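Local coordinates for protein alpha-amylase (Eisenia fetida, PDB 6M4K) that probably hydrolyses internal alpha-1,4-glucosidic linkages of starch-like polysaccharides, as a calcium-containing, cold-active alpha-amylase of glycosyl hydrolase family 13, at residues C34-S48 against M87-D101. Residues are numbered along the deposited sequence; the frame is centred on the assembly and turned at random.
Sequences CQWLADHNYCGVQVS and MVTTCNNLGVYIYVD
Strands 44-47 and 97-101 are parallel neighbours in the eight-stranded barrel of the catalytic domain, and the helices preceding them, 34-39 and 87-93, pack side by side outside it. Five backbone hydrogen bonds join the strands, running from Y97 N to C43 O (3.0 Å) through V45 and Y99 to D101 N on V47 O. Outside the sheet, a disulfide links the helices: C34 SG to C91 SG, 2.0 Å, with a near-perpendicular chi3 of 90°. V96 wedges between helix and strand. Its CG1, anti to the backbone N (chi1 178°), touches C34 SG and lies 3.8 Å from G44 CA, while CG2 meets A38 CB at 3.7 Å. L94 crosses the Q35 side chain at about a right angle, CD1 by C34 C and Q35 N, CD2 against Q35 OE1. In this TIM barrel, V45, V47, I98 and V100 lie on the sheet face turned to the helices. V47 CG1 meets I98 CG2, and V47 CG2 meets V100 CG2 at 4.0 Å. Q46 and Y99 start on the opposite, barrel-interior side, as does the CB of Y97. Y99 CE2 comes within 4.0 Å of G44 CA, and Y99 OH approaches C43 SG, itself disulfide-bonded to C12. At the C-terminal end of the strands, a water accepts from Q46 NE2 and donates to D101 OD2 (2.6 Å to the water O). Q46 OE1 forms hydrogen bonds with Y234 and R341. D101 OD1 forms a salt bridge with R198, and OD2 a hydrogen bond with Y67 OH; the side chains of D101 and of the calcium ligand N105 are about 10 Å apart.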
loop_
_atom_site.group_PDB
_atom_site.type_symbol
_atom_site.label_atom_id
_atom_site.label_comp_id
_atom_site.label_asym_id
_atom_site.label_seq_id
_atom_site.Cartn_x
_atom_site.Cartn_y
_atom_site.Cartn_z
ATOM N N CYS A 34 -6.657 14.904 4.688
ATOM C CA CYS A 34 -7.304 14.135 5.745
ATOM C C CYS A 34 -8.785 14.465 5.880
ATOM O O CYS A 34 -9.571 13.582 6.222
ATOM C CB CYS A 34 -6.538 14.269 7.066
ATOM S SG CYS A 34 -5.076 13.200 7.054
ATOM N N GLN A 35 -9.194 15.701 5.574
ATOM C CA GLN A 35 -10.618 16.025 5.606
ATOM C C GLN A 35 -11.374 15.235 4.547
ATOM O O GLN A 35 -12.429 14.650 4.823
ATOM C CB GLN A 35 -10.841 17.526 5.413
ATOM C CG GLN A 35 -12.303 17.930 5.550
ATOM C CD GLN A 35 -12.846 17.664 6.941
ATOM O OE1 GLN A 35 -12.536 18.393 7.885
ATOM N NE2 GLN A 35 -13.646 16.614 7.081
ATOM N N TRP A 36 -10.856 15.230 3.313
ATOM C CA TRP A 36 -11.474 14.461 2.239
ATOM C C TRP A 36 -11.504 12.975 2.584
ATOM O O TRP A 36 -12.524 12.299 2.394
ATOM C CB TRP A 36 -10.714 14.709 0.924
ATOM C CG TRP A 36 -11.442 14.160 -0.275
ATOM C CD1 TRP A 36 -12.261 14.855 -1.131
ATOM C CD2 TRP A 36 -11.451 12.800 -0.730
ATOM N NE1 TRP A 36 -12.766 14.008 -2.089
ATOM C CE2 TRP A 36 -12.289 12.740 -1.866
ATOM C CE3 TRP A 36 -10.822 11.627 -0.295
ATOM C CZ2 TRP A 36 -12.531 11.548 -2.563
ATOM C CZ3 TRP A 36 -11.058 10.444 -0.982
ATOM C CH2 TRP A 36 -11.911 10.412 -2.105
ATOM N N LEU A 37 -10.389 12.460 3.097
ATOM C CA LEU A 37 -10.312 11.054 3.466
ATOM C C LEU A 37 -11.314 10.702 4.556
ATOM O O LEU A 37 -11.967 9.659 4.481
ATOM C CB LEU A 37 -8.897 10.715 3.915
ATOM C CG LEU A 37 -7.872 10.747 2.784
ATOM C CD1 LEU A 37 -6.461 10.823 3.353
ATOM C CD2 LEU A 37 -8.012 9.522 1.895
ATOM N N ALA A 38 -11.436 11.553 5.579
ATOM C CA ALA A 38 -12.426 11.308 6.626
ATOM C C ALA A 38 -13.841 11.306 6.058
ATOM O O ALA A 38 -14.647 10.430 6.384
ATOM C CB ALA A 38 -12.282 12.355 7.735
ATOM N N ASP A 39 -14.151 12.276 5.192
ATOM C CA ASP A 39 -15.486 12.358 4.601
ATOM C C ASP A 39 -15.820 11.122 3.778
ATOM O O ASP A 39 -17.001 10.789 3.615
ATOM C CB ASP A 39 -15.607 13.606 3.720
ATOM C CG ASP A 39 -15.585 14.900 4.514
ATOM O OD1 ASP A 39 -15.749 14.859 5.750
ATOM O OD2 ASP A 39 -15.416 15.963 3.883
ATOM N N HIS A 40 -14.805 10.445 3.241
ATOM C CA HIS A 40 -14.989 9.244 2.444
ATOM C C HIS A 40 -14.668 7.980 3.220
ATOM O O HIS A 40 -14.622 6.888 2.640
ATOM C CB HIS A 40 -14.196 9.348 1.143
ATOM C CG HIS A 40 -14.734 10.400 0.231
ATOM N ND1 HIS A 40 -14.467 11.739 0.409
ATOM C CD2 HIS A 40 -15.588 10.320 -0.818
ATOM C CE1 HIS A 40 -15.107 12.440 -0.513
ATOM N NE2 HIS A 40 -15.794 11.602 -1.269
ATOM N N ASN A 41 -14.465 8.110 4.525
ATOM C CA ASN A 41 -14.362 6.964 5.422
ATOM C C ASN A 41 -13.208 6.028 5.071
ATOM O O ASN A 41 -13.320 4.804 5.154
ATOM C CB ASN A 41 -15.705 6.264 5.602
ATOM C CG ASN A 41 -16.643 7.105 6.421
ATOM O OD1 ASN A 41 -16.329 7.442 7.558
ATOM N ND2 ASN A 41 -17.747 7.522 5.834
ATOM N N TYR A 42 -12.077 6.627 4.713
ATOM C CA TYR A 42 -10.802 5.934 4.746
ATOM C C TYR A 42 -10.234 6.016 6.162
ATOM O O TYR A 42 -10.486 6.976 6.892
ATOM C CB TYR A 42 -9.825 6.616 3.793
ATOM C CG TYR A 42 -10.065 6.366 2.317
ATOM C CD1 TYR A 42 -9.468 5.289 1.680
ATOM C CD2 TYR A 42 -10.852 7.221 1.555
ATOM C CE1 TYR A 42 -9.624 5.070 0.315
ATOM C CE2 TYR A 42 -11.024 7.005 0.179
ATOM C CZ TYR A 42 -10.408 5.925 -0.417
ATOM O OH TYR A 42 -10.542 5.682 -1.773
ATOM N N CYS A 43 -9.455 5.004 6.547
ATOM C CA CYS A 43 -8.948 4.944 7.919
ATOM C C CYS A 43 -7.614 5.643 8.135
ATOM O O CYS A 43 -7.345 6.090 9.261
ATOM C CB CYS A 43 -8.776 3.488 8.348
ATOM S SG CYS A 43 -7.929 3.240 9.971
ATOM N N GLY A 44 -6.752 5.716 7.128
ATOM C CA GLY A 44 -5.415 6.208 7.395
ATOM C C GLY A 44 -4.581 6.297 6.136
ATOM O O GLY A 44 -5.005 5.898 5.045
ATOM N N VAL A 45 -3.361 6.792 6.325
ATOM C CA VAL A 45 -2.458 7.180 5.242
ATOM C C VAL A 45 -1.073 6.641 5.539
ATOM O O VAL A 45 -0.539 6.875 6.627
ATOM C CB VAL A 45 -2.366 8.713 5.119
ATOM C CG1 VAL A 45 -1.295 9.110 4.096
ATOM C CG2 VAL A 45 -3.702 9.277 4.741
ATOM N N GLN A 46 -0.477 5.950 4.572
ATOM C CA GLN A 46 0.943 5.642 4.625
ATOM C C GLN A 46 1.710 6.799 3.998
ATOM O O GLN A 46 1.433 7.184 2.857
ATOM C CB GLN A 46 1.233 4.372 3.837
ATOM C CG GLN A 46 2.668 3.919 3.900
ATOM C CD GLN A 46 2.906 2.724 3.032
ATOM O OE1 GLN A 46 2.229 1.702 3.178
ATOM N NE2 GLN A 46 3.850 2.831 2.099
ATOM N N VAL A 47 2.666 7.353 4.736
ATOM C CA VAL A 47 3.435 8.513 4.293
ATOM C C VAL A 47 4.843 8.076 3.909
ATOM O O VAL A 47 5.409 7.138 4.483
ATOM C CB VAL A 47 3.463 9.620 5.369
ATOM C CG1 VAL A 47 2.057 10.051 5.730
ATOM C CG2 VAL A 47 4.257 9.186 6.611
ATOM N N SER A 48 5.426 8.792 2.939
ATOM C CA SER A 48 6.778 8.504 2.477
ATOM C C SER A 48 7.784 8.715 3.612
ATOM O O SER A 48 7.498 9.435 4.577
ATOM C CB SER A 48 7.118 9.424 1.298
ATOM O OG SER A 48 6.462 9.000 0.110
ATOM N N MET A 87 0.577 17.879 10.466
ATOM C CA MET A 87 -0.160 16.862 9.722
ATOM C C MET A 87 -0.698 15.778 10.647
ATOM O O MET A 87 -1.881 15.434 10.591
ATOM C CB MET A 87 0.755 16.260 8.652
ATOM C CG MET A 87 0.162 15.090 7.897
ATOM S SD MET A 87 1.400 14.208 6.935
ATOM C CE MET A 87 2.405 13.491 8.241
ATOM N N VAL A 88 0.171 15.216 11.489
ATOM C CA VAL A 88 -0.251 14.138 12.385
ATOM C C VAL A 88 -1.369 14.610 13.311
ATOM O O VAL A 88 -2.379 13.923 13.501
ATOM C CB VAL A 88 0.952 13.582 13.169
ATOM C CG1 VAL A 88 0.486 12.591 14.230
ATOM C CG2 VAL A 88 1.951 12.907 12.234
ATOM N N THR A 89 -1.198 15.791 13.903
ATOM C CA THR A 89 -2.205 16.312 14.829
ATOM C C THR A 89 -3.551 16.514 14.133
ATOM O O THR A 89 -4.592 16.067 14.625
ATOM C CB THR A 89 -1.704 17.616 15.450
ATOM O OG1 THR A 89 -0.517 17.353 16.206
ATOM C CG2 THR A 89 -2.771 18.212 16.357
ATOM N N THR A 90 -3.546 17.170 12.968
ATOM C CA THR A 90 -4.788 17.461 12.259
ATOM C C THR A 90 -5.464 16.177 11.803
ATOM O O THR A 90 -6.684 16.008 11.939
ATOM C CB THR A 90 -4.466 18.330 11.041
ATOM O OG1 THR A 90 -3.961 19.597 11.473
ATOM C CG2 THR A 90 -5.708 18.534 10.178
ATOM N N CYS A 91 -4.678 15.264 11.237
ATOM C CA CYS A 91 -5.235 14.020 10.726
ATOM C C CYS A 91 -5.805 13.183 11.865
ATOM O O CYS A 91 -6.941 12.704 11.793
ATOM C CB CYS A 91 -4.165 13.261 9.933
ATOM S SG CYS A 91 -3.756 14.044 8.356
ATOM N N ASN A 92 -5.031 13.037 12.950
ATOM C CA ASN A 92 -5.520 12.304 14.115
ATOM C C ASN A 92 -6.812 12.902 14.653
ATOM O O ASN A 92 -7.731 12.162 15.019
ATOM C CB ASN A 92 -4.465 12.271 15.217
ATOM C CG ASN A 92 -3.339 11.311 14.923
ATOM O OD1 ASN A 92 -3.270 10.726 13.839
ATOM N ND2 ASN A 92 -2.444 11.132 15.896
ATOM N N ASN A 93 -6.898 14.235 14.717
ATOM C CA ASN A 93 -8.124 14.867 15.201
ATOM C C ASN A 93 -9.312 14.568 14.304
ATOM O O ASN A 93 -10.456 14.587 14.772
ATOM C CB ASN A 93 -7.940 16.377 15.355
ATOM C CG ASN A 93 -7.091 16.744 16.554
ATOM O OD1 ASN A 93 -6.927 15.939 17.467
ATOM N ND2 ASN A 93 -6.553 17.956 16.557
ATOM N N LEU A 94 -9.072 14.312 13.018
ATOM C CA LEU A 94 -10.125 13.922 12.085
ATOM C C LEU A 94 -10.375 12.424 12.048
ATOM O O LEU A 94 -11.252 11.978 11.302
ATOM C CB LEU A 94 -9.780 14.398 10.674
ATOM C CG LEU A 94 -9.934 15.899 10.465
ATOM C CD1 LEU A 94 -9.191 16.327 9.213
ATOM C CD2 LEU A 94 -11.407 16.239 10.347
ATOM N N GLY A 95 -9.622 11.637 12.811
ATOM C CA GLY A 95 -9.795 10.203 12.791
ATOM C C GLY A 95 -9.220 9.520 11.569
ATOM O O GLY A 95 -9.737 8.472 11.151
ATOM N N VAL A 96 -8.174 10.093 10.977
ATOM C CA VAL A 96 -7.460 9.505 9.845
ATOM C C VAL A 96 -6.006 9.400 10.284
ATOM O O VAL A 96 -5.353 10.421 10.531
ATOM C CB VAL A 96 -7.602 10.357 8.578
ATOM C CG1 VAL A 96 -6.801 9.741 7.442
ATOM C CG2 VAL A 96 -9.072 10.474 8.184
ATOM N N TYR A 97 -5.506 8.180 10.422
ATOM C CA TYR A 97 -4.236 7.961 11.104
ATOM C C TYR A 97 -3.058 7.878 10.133
ATOM O O TYR A 97 -3.228 7.789 8.914
ATOM C CB TYR A 97 -4.349 6.749 12.033
ATOM C CG TYR A 97 -5.482 6.972 13.015
ATOM C CD1 TYR A 97 -5.521 8.120 13.802
ATOM C CD2 TYR A 97 -6.548 6.092 13.093
ATOM C CE1 TYR A 97 -6.566 8.367 14.672
ATOM C CE2 TYR A 97 -7.605 6.327 13.980
ATOM C CZ TYR A 97 -7.592 7.466 14.756
ATOM O OH TYR A 97 -8.646 7.695 15.618
ATOM N N ILE A 98 -1.850 7.922 10.693
ATOM C CA ILE A 98 -0.612 8.079 9.931
ATOM C C ILE A 98 0.284 6.875 10.181
ATOM O O ILE A 98 0.636 6.581 11.334
ATOM C CB ILE A 98 0.118 9.379 10.306
ATOM C CG1 ILE A 98 -0.762 10.599 10.033
ATOM C CG2 ILE A 98 1.455 9.490 9.560
ATOM C CD1 ILE A 98 -1.116 10.820 8.558
ATOM N N TYR A 99 0.693 6.209 9.103
ATOM C CA TYR A 99 1.661 5.121 9.155
ATOM C C TYR A 99 2.923 5.570 8.439
ATOM O O TYR A 99 2.871 5.964 7.265
ATOM C CB TYR A 99 1.087 3.857 8.513
ATOM C CG TYR A 99 -0.295 3.573 9.034
ATOM C CD1 TYR A 99 -0.494 3.165 10.346
ATOM C CD2 TYR A 99 -1.414 3.818 8.252
ATOM C CE1 TYR A 99 -1.773 2.946 10.842
ATOM C CE2 TYR A 99 -2.697 3.608 8.739
ATOM C CZ TYR A 99 -2.864 3.173 10.035
ATOM O OH TYR A 99 -4.139 2.967 10.518
ATOM N N VAL A 100 4.037 5.528 9.133
ATOM C CA VAL A 100 5.301 6.008 8.603
ATOM C C VAL A 100 6.016 4.885 7.865
ATOM O O VAL A 100 6.156 3.778 8.381
ATOM C CB VAL A 100 6.166 6.576 9.737
ATOM C CG1 VAL A 100 7.634 6.647 9.329
ATOM C CG2 VAL A 100 5.646 7.953 10.138
ATOM N N ASP A 101 6.503 5.187 6.661
ATOM C CA ASP A 101 7.398 4.302 5.923
ATOM C C ASP A 101 8.763 4.355 6.611
ATOM O O ASP A 101 9.513 5.333 6.486
ATOM C CB ASP A 101 7.455 4.795 4.480
ATOM C CG ASP A 101 8.029 3.795 3.507
ATOM O OD1 ASP A 101 8.839 2.942 3.896
ATOM O OD2 ASP A 101 7.683 3.908 2.299
HETATM O O HOH W 1 -9.883 5.738 11.195
HETATM O O HOH W 2 5.456 5.222 1.927
#